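Heavy-metal chelation domain-containing protein (PDB 3NPG) is of unknown function but probably chelates heavy-metal ions, pairing a small antiparallel-sheet region with a Rossmann-like one. Local coordinates at residues 30-35 with 45-50; 109-114 with 190-195; 120-125 with 139-144; 97-102 with 241-246. One frame throughout, in Å; residues are numbered along the deposited sequence.

Contact 1 (30-35 with 45-50); sequences LPYTWV and LGVAMT. With ACT (acetate ion), chain E.
The Y32 ring lies across the start of the M49 side chain, its CE2 3.6 Å from M49 CB, and the two side chains cross obliquely; M49 is a selenomethionine, and its bent end brings the CE methyl back to the phenol oxygen. CG of Y32 stands anti to the carbonyl carbon (chi1 -76°), and Y32 CD2 lies 4.1 Å from V47 CB. Acetate OXT lies in the ring plane at its edge and accepts a hydrogen bond from Y32 OH (2.6 Å). A phenylalanine in place of Y32 would probably leave the acetate without this donor. Strands 32-35 and 45-49 pair antiparallel in a hairpin, with T33 and A48 bonded both ways; A48 N meets T33 O at 2.8 Å. On the T33 face, T33 OG1 donates to T50 OG1 (2.6 Å), which is also bonded to G29 O. W34, on the face with V47, packs CB on V47 CG1 (3.7 Å), while its CE3 meets L45 CD1. The acetate is probably from the crystallisation liquor, but hydroxyls of Y32 and T199 holding one carboxylate imply a polar spot at the hairpin's end that can receive an anion.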
loop_
_atom_site.group_PDB
_atom_site.type_symbol
_atom_site.label_atom_id
_atom_site.label_comp_id
_atom_site.label_asym_id
_atom_site.label_seq_id
_atom_site.Cartn_x
_atom_site.Cartn_y
_atom_site.Cartn_z
ATOM N N LEU A 30 12.269 13.156 -4.444
ATOM C CA LEU A 30 12.065 12.640 -3.095
ATOM C C LEU A 30 13.235 13.031 -2.163
ATOM O O LEU A 30 14.391 13.041 -2.595
ATOM C CB LEU A 30 11.904 11.108 -3.124
ATOM C CG LEU A 30 10.597 10.575 -3.724
ATOM C CD1 LEU A 30 10.702 9.101 -4.003
ATOM C CD2 LEU A 30 9.414 10.852 -2.808
ATOM N N PRO A 31 12.960 13.349 -0.870
ATOM C CA PRO A 31 11.639 13.352 -0.201
ATOM C C PRO A 31 10.779 14.567 -0.556
ATOM O O PRO A 31 9.560 14.537 -0.362
ATOM C CB PRO A 31 12.015 13.329 1.285
ATOM C CG PRO A 31 13.325 14.060 1.345
ATOM C CD PRO A 31 14.046 13.702 0.070
ATOM N N TYR A 32 11.407 15.631 -1.087
ATOM C CA TYR A 32 10.707 16.874 -1.370
ATOM C C TYR A 32 10.831 17.323 -2.798
ATOM O O TYR A 32 11.899 17.186 -3.412
ATOM C CB TYR A 32 11.187 17.986 -0.424
ATOM C CG TYR A 32 10.621 17.867 0.968
ATOM C CD1 TYR A 32 11.216 17.044 1.915
ATOM C CD2 TYR A 32 9.465 18.551 1.332
ATOM C CE1 TYR A 32 10.659 16.877 3.179
ATOM C CE2 TYR A 32 8.913 18.411 2.600
ATOM C CZ TYR A 32 9.511 17.570 3.522
ATOM O OH TYR A 32 8.967 17.419 4.771
ATOM N N THR A 33 9.737 17.893 -3.333
ATOM C CA THR A 33 9.726 18.589 -4.608
ATOM C C THR A 33 10.160 20.011 -4.313
ATOM O O THR A 33 9.735 20.580 -3.304
ATOM C CB THR A 33 8.310 18.551 -5.223
ATOM O OG1 THR A 33 7.974 17.202 -5.540
ATOM C CG2 THR A 33 8.183 19.422 -6.462
ATOM N N TRP A 34 11.071 20.558 -5.115
ATOM C CA TRP A 34 11.576 21.899 -4.858
ATOM C C TRP A 34 11.515 22.799 -6.070
ATOM O O TRP A 34 11.560 22.323 -7.203
ATOM C CB TRP A 34 12.996 21.854 -4.276
ATOM C CG TRP A 34 13.981 21.121 -5.128
ATOM C CD1 TRP A 34 14.338 19.810 -5.026
ATOM C CD2 TRP A 34 14.768 21.672 -6.188
ATOM N NE1 TRP A 34 15.299 19.507 -5.961
ATOM C CE2 TRP A 34 15.591 20.636 -6.682
ATOM C CE3 TRP A 34 14.858 22.947 -6.777
ATOM C CZ2 TRP A 34 16.480 20.829 -7.743
ATOM C CZ3 TRP A 34 15.738 23.134 -7.827
ATOM C CH2 TRP A 34 16.531 22.082 -8.304
ATOM N N VAL A 35 11.398 24.110 -5.830
ATOM C CA VAL A 35 11.385 25.127 -6.876
ATOM C C VAL A 35 12.330 26.251 -6.470
ATOM O O VAL A 35 12.168 26.835 -5.392
ATOM C CB VAL A 35 9.941 25.651 -7.161
ATOM C CG1 VAL A 35 9.971 26.938 -7.972
ATOM C CG2 VAL A 35 9.093 24.587 -7.864
ATOM N N LEU A 45 14.388 29.258 -2.056
ATOM C CA LEU A 45 14.052 27.868 -2.332
ATOM C C LEU A 45 12.768 27.450 -1.620
ATOM O O LEU A 45 12.673 27.539 -0.398
ATOM C CB LEU A 45 15.224 26.941 -1.944
ATOM C CG LEU A 45 15.128 25.474 -2.400
ATOM C CD1 LEU A 45 15.088 25.363 -3.918
ATOM C CD2 LEU A 45 16.280 24.679 -1.867
ATOM N N GLY A 46 11.786 27.029 -2.399
ATOM C CA GLY A 46 10.522 26.538 -1.877
ATOM C C GLY A 46 10.392 25.044 -2.057
ATOM O O GLY A 46 10.819 24.503 -3.086
ATOM N N VAL A 47 9.838 24.351 -1.044
ATOM C CA VAL A 47 9.682 22.897 -1.099
ATOM C C VAL A 47 8.253 22.466 -0.821
ATOM O O VAL A 47 7.506 23.188 -0.167
ATOM C CB VAL A 47 10.699 22.144 -0.186
ATOM C CG1 VAL A 47 12.131 22.337 -0.675
ATOM C CG2 VAL A 47 10.559 22.570 1.272
ATOM N N ALA A 48 7.865 21.295 -1.343
ATOM C CA ALA A 48 6.558 20.692 -1.087
ATOM C C ALA A 48 6.716 19.190 -1.063
ATOM O O ALA A 48 7.279 18.618 -2.001
ATOM C CB ALA A 48 5.567 21.099 -2.164
HETATM N N MSE A 49 6.303 18.545 0.049
HETATM C CA MSE A 49 6.469 17.098 0.224
HETATM C C MSE A 49 5.857 16.286 -0.911
HETATM O O MSE A 49 4.679 16.451 -1.234
HETATM C CB MSE A 49 5.915 16.639 1.574
HETATM C CG MSE A 49 6.178 15.175 1.857
HETATM SE SE MSE A 49 5.395 14.597 3.501
HETATM C CE MSE A 49 6.944 14.782 4.635
ATOM N N THR A 50 6.657 15.392 -1.500
ATOM C CA THR A 50 6.201 14.492 -2.547
ATOM C C THR A 50 5.498 13.316 -1.908
ATOM O O THR A 50 6.020 12.726 -0.956
ATOM C CB THR A 50 7.387 14.053 -3.427
ATOM O OG1 THR A 50 8.063 15.214 -3.907
ATOM C CG2 THR A 50 6.955 13.198 -4.596
HETATM C C ACT E . 5.688 18.415 5.315
HETATM O O ACT E . 4.658 18.909 4.980
HETATM O OXT ACT E . 6.610 18.488 4.579
HETATM C CH3 ACT E . 5.804 17.686 6.652
#

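Contact 2 (109-114 with 190-195); sequences ELIQQD and AKLIVI
L192 is the main bump, a branched tip pushed from the strand into the hollow between I111 and D114. Its CD2 comes to 3.5 Å from I111 CD1, the two side chains meeting at a slant; chi1 of -178° sets its CG anti to the backbone N. D114 borders the other side of the hollow: OD2 lies 3.7 Å from both L192 CD1 and L192 CD2, a carboxylate oxygen resting on two methyls. Two residues along the strand, V194 and L110 reach toward each other tip to tip, L110 CD2 touching V194 CG2 at 3.6 Å. That same V194 CG2 is 4.3 Å from I111 CD1, so the end of the isoleucine lies near both L192 CD2 and V194 CG2, closer to the leucine. The joint is purely apolar apart from D114. Helix 107-112 thus lies over one face of the mixed sheet of the Rossmann-like region: L110 and L192 also pack on H214, V194 meets A216 of strand 214-220, I111 rests on I169 of strand 167-171, and I193 and I195 face helix 180-186 across the sheet.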
loop_
_atom_site.group_PDB
_atom_site.type_symbol
_atom_site.label_atom_id
_atom_site.label_comp_id
_atom_site.label_asym_id
_atom_site.label_seq_id
_atom_site.Cartn_x
_atom_site.Cartn_y
_atom_site.Cartn_z
ATOM N N GLU A 109 6.317 23.063 22.101
ATOM C CA GLU A 109 6.434 24.234 22.996
ATOM C C GLU A 109 5.238 25.153 22.816
ATOM O O GLU A 109 4.724 25.702 23.797
ATOM C CB GLU A 109 7.724 25.028 22.696
ATOM C CG GLU A 109 9.010 24.261 22.943
ATOM C CD GLU A 109 10.263 25.039 22.581
ATOM O OE1 GLU A 109 10.472 26.134 23.153
ATOM O OE2 GLU A 109 11.038 24.550 21.727
ATOM N N LEU A 110 4.825 25.363 21.547
ATOM C CA LEU A 110 3.702 26.225 21.186
ATOM C C LEU A 110 2.392 25.742 21.837
ATOM O O LEU A 110 1.615 26.563 22.334
ATOM C CB LEU A 110 3.560 26.276 19.648
ATOM C CG LEU A 110 2.512 27.244 19.098
ATOM C CD1 LEU A 110 3.014 28.685 19.141
ATOM C CD2 LEU A 110 2.132 26.877 17.703
ATOM N N ILE A 111 2.163 24.405 21.849
ATOM C CA ILE A 111 0.967 23.794 22.452
ATOM C C ILE A 111 0.950 24.011 23.968
ATOM O O ILE A 111 -0.109 24.270 24.541
ATOM C CB ILE A 111 0.877 22.276 22.103
ATOM C CG1 ILE A 111 1.074 22.008 20.580
ATOM C CG2 ILE A 111 -0.420 21.655 22.633
ATOM C CD1 ILE A 111 0.050 22.685 19.629
ATOM N N GLN A 112 2.125 23.899 24.613
ATOM C CA GLN A 112 2.252 24.064 26.063
ATOM C C GLN A 112 1.913 25.496 26.518
ATOM O O GLN A 112 1.495 25.690 27.659
ATOM C CB GLN A 112 3.660 23.659 26.534
ATOM C CG GLN A 112 3.929 22.153 26.425
ATOM C CD GLN A 112 5.378 21.811 26.697
ATOM O OE1 GLN A 112 6.300 22.277 26.007
ATOM N NE2 GLN A 112 5.606 20.928 27.659
ATOM N N GLN A 113 2.048 26.488 25.606
ATOM C CA GLN A 113 1.739 27.898 25.898
ATOM C C GLN A 113 0.220 28.135 26.054
ATOM O O GLN A 113 -0.190 29.201 26.533
ATOM C CB GLN A 113 2.308 28.821 24.797
ATOM C CG GLN A 113 3.842 28.860 24.740
ATOM C CD GLN A 113 4.356 29.634 23.538
ATOM O OE1 GLN A 113 3.602 30.312 22.821
ATOM N NE2 GLN A 113 5.652 29.545 23.291
ATOM N N ASP A 114 -0.611 27.148 25.641
ATOM C CA ASP A 114 -2.073 27.266 25.715
ATOM C C ASP A 114 -2.708 26.170 26.593
ATOM O O ASP A 114 -2.022 25.228 27.008
ATOM C CB ASP A 114 -2.690 27.260 24.300
ATOM C CG ASP A 114 -2.270 28.447 23.452
ATOM O OD1 ASP A 114 -2.287 29.589 23.975
ATOM O OD2 ASP A 114 -1.951 28.240 22.256
ATOM N N ALA A 190 -11.877 23.649 17.775
ATOM C CA ALA A 190 -10.439 23.889 17.888
ATOM C C ALA A 190 -10.115 25.364 17.967
ATOM O O ALA A 190 -10.627 26.161 17.173
ATOM C CB ALA A 190 -9.702 23.247 16.729
ATOM N N LYS A 191 -9.299 25.741 18.959
ATOM C CA LYS A 191 -8.869 27.133 19.161
ATOM C C LYS A 191 -7.417 27.332 18.695
ATOM O O LYS A 191 -6.955 28.470 18.550
ATOM C CB LYS A 191 -9.042 27.559 20.646
ATOM C CG LYS A 191 -8.713 26.461 21.665
ATOM C CD LYS A 191 -9.119 26.869 23.075
ATOM C CE LYS A 191 -8.799 25.798 24.075
ATOM N NZ LYS A 191 -9.183 26.203 25.450
ATOM N N LEU A 192 -6.725 26.219 18.405
ATOM C CA LEU A 192 -5.331 26.222 17.992
ATOM C C LEU A 192 -5.126 25.236 16.824
ATOM O O LEU A 192 -5.274 24.030 17.011
ATOM C CB LEU A 192 -4.445 25.831 19.199
ATOM C CG LEU A 192 -2.930 25.832 18.981
ATOM C CD1 LEU A 192 -2.404 27.242 18.772
ATOM C CD2 LEU A 192 -2.234 25.220 20.148
ATOM N N ILE A 193 -4.857 25.761 15.603
ATOM C CA ILE A 193 -4.618 24.937 14.410
ATOM C C ILE A 193 -3.241 25.249 13.836
ATOM O O ILE A 193 -3.013 26.353 13.331
ATOM C CB ILE A 193 -5.755 25.100 13.350
ATOM C CG1 ILE A 193 -7.137 24.750 13.965
ATOM C CG2 ILE A 193 -5.465 24.250 12.097
ATOM C CD1 ILE A 193 -8.287 25.109 13.137
ATOM N N VAL A 194 -2.305 24.291 13.960
ATOM C CA VAL A 194 -0.922 24.468 13.506
ATOM C C VAL A 194 -0.641 23.622 12.262
ATOM O O VAL A 194 -0.810 22.400 12.294
ATOM C CB VAL A 194 0.095 24.154 14.643
ATOM C CG1 VAL A 194 1.511 24.524 14.227
ATOM C CG2 VAL A 194 -0.290 24.862 15.935
ATOM N N ILE A 195 -0.201 24.267 11.173
ATOM C CA ILE A 195 0.202 23.568 9.947
ATOM C C ILE A 195 1.731 23.452 9.954
ATOM O O ILE A 195 2.426 24.460 9.808
ATOM C CB ILE A 195 -0.347 24.294 8.672
ATOM C CG1 ILE A 195 -1.884 24.565 8.774
ATOM C CG2 ILE A 195 0.007 23.533 7.395
ATOM C CD1 ILE A 195 -2.785 23.303 9.057
#

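Contact 3 (120-125 with 139-144); sequences AIIGNM and YVFERN
I121 and its neighbours pair in parallel with Y139-F141, the two short strand axes 4.7 Å apart and 17° from alignment, and the ladder runs I121 N to Y139 O, F141 N to I121 O and G123 N to F141 O, the last at 2.8 Å. On one face, F141 turns the rim of its ring to A120, whose CB lies in the ring plane 4.0 Å from F141 CE2, while I122 CG1 stands 4.2 Å from F141 CD2. Helix 158-161 packs against this side. On the other face, I121 CG2 meets V140 CG1 at 4.3 Å, both residues being covered by V129 of helix 126-132. This is a right-handed beta-alpha-beta crossover of a Rossmann-like sheet: the chain leaves strand 118-122 through G123, whose positive phi of 99° would press a CB on the preceding carbonyl, and M125 stands at the N-cap of the helix. E142, just past the second strand, is where nucleotide-binding Rossmann proteins often carry an acid; here its chain bends at chi2, which turns CD back toward 120-125. E142 OE1 accepts a hydrogen bond from the backbone N124 N at 2.6 Å, nearly straight at 169°. E142 OE2 takes N144 N through its anti lone pair (3.0 Å), so the carboxylate links the ends of both segments. N124 OD1 lies by V140 CG1, and N124 ND2 is bonded to L147 O. R143 turns away to a salt bridge with E54 and another with D155 of the third subunit.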
loop_
_atom_site.group_PDB
_atom_site.type_symbol
_atom_site.label_atom_id
_atom_site.label_comp_id
_atom_site.label_asym_id
_atom_site.label_seq_id
_atom_site.Cartn_x
_atom_site.Cartn_y
_atom_site.Cartn_z
ATOM N N ALA A 120 -5.651 16.638 18.003
ATOM C CA ALA A 120 -5.713 15.788 16.819
ATOM C C ALA A 120 -4.462 16.006 15.991
ATOM O O ALA A 120 -4.201 17.130 15.560
ATOM C CB ALA A 120 -6.948 16.110 15.995
ATOM N N ILE A 121 -3.636 14.953 15.835
ATOM C CA ILE A 121 -2.402 15.040 15.060
ATOM C C ILE A 121 -2.576 14.368 13.700
ATOM O O ILE A 121 -2.734 13.147 13.627
ATOM C CB ILE A 121 -1.173 14.492 15.859
ATOM C CG1 ILE A 121 -0.900 15.355 17.112
ATOM C CG2 ILE A 121 0.075 14.406 14.963
ATOM C CD1 ILE A 121 0.312 14.885 17.975
ATOM N N ILE A 122 -2.613 15.173 12.625
ATOM C CA ILE A 122 -2.752 14.667 11.258
ATOM C C ILE A 122 -1.366 14.517 10.635
ATOM O O ILE A 122 -0.638 15.502 10.484
ATOM C CB ILE A 122 -3.699 15.569 10.420
ATOM C CG1 ILE A 122 -5.103 15.631 11.065
ATOM C CG2 ILE A 122 -3.780 15.089 8.973
ATOM C CD1 ILE A 122 -5.712 16.980 11.070
ATOM N N GLY A 123 -0.982 13.277 10.377
ATOM C CA GLY A 123 0.358 12.943 9.924
ATOM C C GLY A 123 1.206 12.468 11.083
ATOM O O GLY A 123 1.396 13.205 12.053
ATOM N N ASN A 124 1.647 11.202 11.039
ATOM C CA ASN A 124 2.410 10.607 12.131
ATOM C C ASN A 124 3.807 11.223 12.259
ATOM O O ASN A 124 4.697 10.948 11.442
ATOM C CB ASN A 124 2.487 9.085 11.983
ATOM C CG ASN A 124 2.984 8.367 13.224
ATOM O OD1 ASN A 124 2.958 8.896 14.337
ATOM N ND2 ASN A 124 3.398 7.129 13.058
HETATM N N MSE A 125 3.981 12.089 13.262
HETATM C CA MSE A 125 5.257 12.731 13.566
HETATM C C MSE A 125 5.751 12.218 14.937
HETATM O O MSE A 125 5.341 12.737 15.982
HETATM C CB MSE A 125 5.116 14.277 13.544
HETATM C CG MSE A 125 3.730 14.776 14.023
HETATM SE SE MSE A 125 3.226 16.533 13.340
HETATM C CE MSE A 125 3.386 16.179 11.434
ATOM N N TYR A 139 -4.942 12.065 19.392
ATOM C CA TYR A 139 -5.517 11.214 18.346
ATOM C C TYR A 139 -4.697 11.387 17.076
ATOM O O TYR A 139 -4.726 12.461 16.468
ATOM C CB TYR A 139 -6.994 11.585 18.084
ATOM C CG TYR A 139 -7.914 11.268 19.241
ATOM C CD1 TYR A 139 -8.126 12.190 20.265
ATOM C CD2 TYR A 139 -8.597 10.061 19.302
ATOM C CE1 TYR A 139 -8.964 11.898 21.339
ATOM C CE2 TYR A 139 -9.446 9.761 20.367
ATOM C CZ TYR A 139 -9.624 10.683 21.386
ATOM O OH TYR A 139 -10.461 10.390 22.438
ATOM N N VAL A 140 -3.890 10.365 16.718
ATOM C CA VAL A 140 -3.003 10.440 15.545
ATOM C C VAL A 140 -3.660 9.809 14.316
ATOM O O VAL A 140 -4.163 8.689 14.395
ATOM C CB VAL A 140 -1.594 9.828 15.832
ATOM C CG1 VAL A 140 -0.615 10.162 14.709
ATOM C CG2 VAL A 140 -1.052 10.310 17.170
ATOM N N PHE A 141 -3.656 10.531 13.180
ATOM C CA PHE A 141 -4.244 10.045 11.928
ATOM C C PHE A 141 -3.192 9.959 10.843
ATOM O O PHE A 141 -2.518 10.951 10.562
ATOM C CB PHE A 141 -5.401 10.956 11.478
ATOM C CG PHE A 141 -6.453 11.182 12.534
ATOM C CD1 PHE A 141 -7.499 10.280 12.703
ATOM C CD2 PHE A 141 -6.407 12.302 13.357
ATOM C CE1 PHE A 141 -8.467 10.485 13.687
ATOM C CE2 PHE A 141 -7.373 12.502 14.345
ATOM C CZ PHE A 141 -8.398 11.593 14.502
ATOM N N GLU A 142 -3.035 8.782 10.234
ATOM C CA GLU A 142 -2.056 8.600 9.167
ATOM C C GLU A 142 -2.678 7.941 7.935
ATOM O O GLU A 142 -3.393 6.944 8.052
ATOM C CB GLU A 142 -0.825 7.812 9.671
ATOM C CG GLU A 142 0.296 7.682 8.643
ATOM C CD GLU A 142 0.811 8.991 8.067
ATOM O OE1 GLU A 142 1.427 9.774 8.824
ATOM O OE2 GLU A 142 0.647 9.207 6.845
ATOM N N ARG A 143 -2.416 8.516 6.761
ATOM C CA ARG A 143 -2.937 8.024 5.495
ATOM C C ARG A 143 -1.953 7.008 4.845
ATOM O O ARG A 143 -2.393 6.001 4.290
ATOM C CB ARG A 143 -3.212 9.208 4.551
ATOM C CG ARG A 143 -3.960 8.831 3.302
ATOM C CD ARG A 143 -4.450 10.047 2.557
ATOM N NE ARG A 143 -4.735 9.734 1.158
ATOM C CZ ARG A 143 -5.900 9.269 0.718
ATOM N NH1 ARG A 143 -6.916 9.110 1.555
ATOM N NH2 ARG A 143 -6.072 9.007 -0.569
ATOM N N ASN A 144 -0.625 7.279 4.936
ATOM C CA ASN A 144 0.416 6.395 4.385
ATOM C C ASN A 144 0.639 5.177 5.297
ATOM O O ASN A 144 0.872 5.341 6.494
ATOM C CB ASN A 144 1.733 7.171 4.187
ATOM C CG ASN A 144 2.860 6.356 3.576
ATOM O OD1 ASN A 144 2.645 5.347 2.884
ATOM N ND2 ASN A 144 4.086 6.807 3.781
#

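Contact 4 (97-102 with 241-246); sequences IDLREA and ESIKYV
L99 makes the one CH-pi contact, setting CD2 over the centre of the Y245 ring, 3.6 Å from the centroid and 11° off the normal. The leucine comes at about a right angle to the tyrosine, whose CG stands between the backbone N and the carbonyl carbon (chi1 65°); the ring itself reaches the loop. Plain apolar contacts add to it: L99 CD1 looks at I243 CD1 (4.4 Å), and A102 CB abuts Y245 CB (4.2 Å). Strand 242-248 is the outermost, antiparallel strand of the mixed sheet of the Rossmann-like region, and the 97-102 loop, following helix 79-96, packs against it. An alanine at Y245 would keep CB beside A102 but would probably leave L99 CD2 over a gap where the ring had been. Polar contacts are slight. A102 CA makes a CA-H...O contact with V246 O (3.5 Å), and the backbone of V246 goes on to bond with K103. Within the loop, a type I turn from L99 to A102 is closed by a weak bond from A102 N to L99 O (3.3 Å), and Y245 OH has a weak bond to Q94 NE2 of helix 79-96.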
loop_
_atom_site.group_PDB
_atom_site.type_symbol
_atom_site.label_atom_id
_atom_site.label_comp_id
_atom_site.label_asym_id
_atom_site.label_seq_id
_atom_site.Cartn_x
_atom_site.Cartn_y
_atom_site.Cartn_z
ATOM N N ILE A 97 8.939 36.338 2.732
ATOM C CA ILE A 97 8.634 36.035 4.145
ATOM C C ILE A 97 9.333 36.995 5.137
ATOM O O ILE A 97 10.543 37.214 5.042
ATOM C CB ILE A 97 8.888 34.522 4.489
ATOM C CG1 ILE A 97 8.239 34.124 5.838
ATOM C CG2 ILE A 97 10.388 34.164 4.451
ATOM C CD1 ILE A 97 6.774 33.812 5.764
ATOM N N ASP A 98 8.550 37.589 6.064
ATOM C CA ASP A 98 9.077 38.452 7.116
ATOM C C ASP A 98 8.967 37.717 8.442
ATOM O O ASP A 98 7.856 37.436 8.904
ATOM C CB ASP A 98 8.312 39.793 7.159
ATOM C CG ASP A 98 8.901 40.842 8.103
ATOM O OD1 ASP A 98 10.028 40.623 8.613
ATOM O OD2 ASP A 98 8.269 41.893 8.283
ATOM N N LEU A 99 10.114 37.322 9.010
ATOM C CA LEU A 99 10.146 36.517 10.227
ATOM C C LEU A 99 10.498 37.345 11.476
ATOM O O LEU A 99 11.057 36.809 12.434
ATOM C CB LEU A 99 11.120 35.335 10.051
ATOM C CG LEU A 99 10.784 34.367 8.911
ATOM C CD1 LEU A 99 11.990 33.525 8.537
ATOM C CD2 LEU A 99 9.607 33.494 9.266
ATOM N N ARG A 100 10.110 38.631 11.492
ATOM C CA ARG A 100 10.348 39.507 12.649
ATOM C C ARG A 100 9.591 39.036 13.885
ATOM O O ARG A 100 10.149 39.036 14.979
ATOM C CB ARG A 100 9.978 40.957 12.321
ATOM C CG ARG A 100 11.100 41.717 11.653
ATOM C CD ARG A 100 10.659 43.074 11.148
ATOM N NE ARG A 100 10.317 43.992 12.233
ATOM C CZ ARG A 100 10.236 45.307 12.081
ATOM N NH1 ARG A 100 10.511 45.863 10.907
ATOM N NH2 ARG A 100 9.917 46.079 13.109
ATOM N N GLU A 101 8.323 38.632 13.713
ATOM C CA GLU A 101 7.491 38.177 14.833
ATOM C C GLU A 101 7.407 36.637 14.881
ATOM O O GLU A 101 6.499 36.073 15.510
ATOM C CB GLU A 101 6.087 38.813 14.767
ATOM C CG GLU A 101 6.090 40.339 14.838
ATOM C CD GLU A 101 6.546 40.944 16.158
ATOM O OE1 GLU A 101 6.131 40.436 17.226
ATOM O OE2 GLU A 101 7.266 41.968 16.120
ATOM N N ALA A 102 8.376 35.967 14.249
ATOM C CA ALA A 102 8.443 34.521 14.261
ATOM C C ALA A 102 9.096 34.030 15.554
ATOM O O ALA A 102 10.064 34.626 16.029
ATOM C CB ALA A 102 9.224 34.025 13.056
ATOM N N GLU A 241 20.411 22.705 6.908
ATOM C CA GLU A 241 20.738 23.914 6.137
ATOM C C GLU A 241 19.575 24.914 6.189
ATOM O O GLU A 241 19.493 25.819 5.353
ATOM C CB GLU A 241 21.080 23.551 4.676
ATOM C CG GLU A 241 22.298 22.649 4.533
ATOM C CD GLU A 241 23.619 23.242 4.993
ATOM O OE1 GLU A 241 23.720 24.488 5.080
ATOM O OE2 GLU A 241 24.580 22.463 5.180
ATOM N N SER A 242 18.691 24.760 7.189
ATOM C CA SER A 242 17.521 25.610 7.349
ATOM C C SER A 242 17.327 26.008 8.806
ATOM O O SER A 242 17.944 25.417 9.694
ATOM C CB SER A 242 16.272 24.891 6.842
ATOM O OG SER A 242 16.387 24.558 5.469
ATOM N N ILE A 243 16.459 27.008 9.057
ATOM C CA ILE A 243 16.101 27.421 10.414
ATOM C C ILE A 243 14.607 27.261 10.644
ATOM O O ILE A 243 13.805 27.775 9.864
ATOM C CB ILE A 243 16.608 28.856 10.762
ATOM C CG1 ILE A 243 16.257 29.875 9.654
ATOM C CG2 ILE A 243 18.105 28.851 11.064
ATOM C CD1 ILE A 243 15.171 30.816 10.013
ATOM N N LYS A 244 14.229 26.493 11.674
ATOM C CA LYS A 244 12.826 26.254 12.005
ATOM C C LYS A 244 12.190 27.501 12.615
ATOM O O LYS A 244 12.843 28.218 13.365
ATOM C CB LYS A 244 12.694 25.060 12.960
ATOM C CG LYS A 244 12.952 23.711 12.297
ATOM C CD LYS A 244 12.865 22.566 13.300
ATOM C CE LYS A 244 13.160 21.234 12.659
ATOM N NZ LYS A 244 13.193 20.135 13.659
ATOM N N TYR A 245 10.911 27.760 12.297
ATOM C CA TYR A 245 10.192 28.916 12.834
ATOM C C TYR A 245 8.724 28.609 13.050
ATOM O O TYR A 245 8.161 27.761 12.361
ATOM C CB TYR A 245 10.353 30.162 11.909
ATOM C CG TYR A 245 9.733 30.004 10.530
ATOM C CD1 TYR A 245 8.380 30.264 10.315
ATOM C CD2 TYR A 245 10.514 29.674 9.428
ATOM C CE1 TYR A 245 7.808 30.119 9.053
ATOM C CE2 TYR A 245 9.957 29.548 8.156
ATOM C CZ TYR A 245 8.599 29.757 7.976
ATOM O OH TYR A 245 8.051 29.635 6.721
ATOM N N VAL A 246 8.092 29.335 13.981
ATOM C CA VAL A 246 6.656 29.282 14.213
ATOM C C VAL A 246 6.113 30.704 14.076
ATOM O O VAL A 246 6.531 31.591 14.823
ATOM C CB VAL A 246 6.298 28.666 15.597
ATOM C CG1 VAL A 246 4.794 28.746 15.857
ATOM C CG2 VAL A 246 6.789 27.222 15.703
#

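Contacts 2, 3 and 4 share the seven-stranded sheet, and contact 1 lies in the separate hairpin region. Along the chain, contact 3 is nested within contact 2, and contact 2 within contact 4. Contacts 2 and 4 touch directly, L110 CD1 packing on V246 CG1 at 3.7 Å, so L110 joins the two contacts. Contact 3 is set apart, its centre 25 Å from that of contact 4 and 16 Å from that of contact 2. The acetate belongs to contact 1, whose centre is 26 Å from that of contact 2, yet its other partner, T199, follows strand 192-196. Helix 79-96, backing contact 1, runs on into the 97-102 loop.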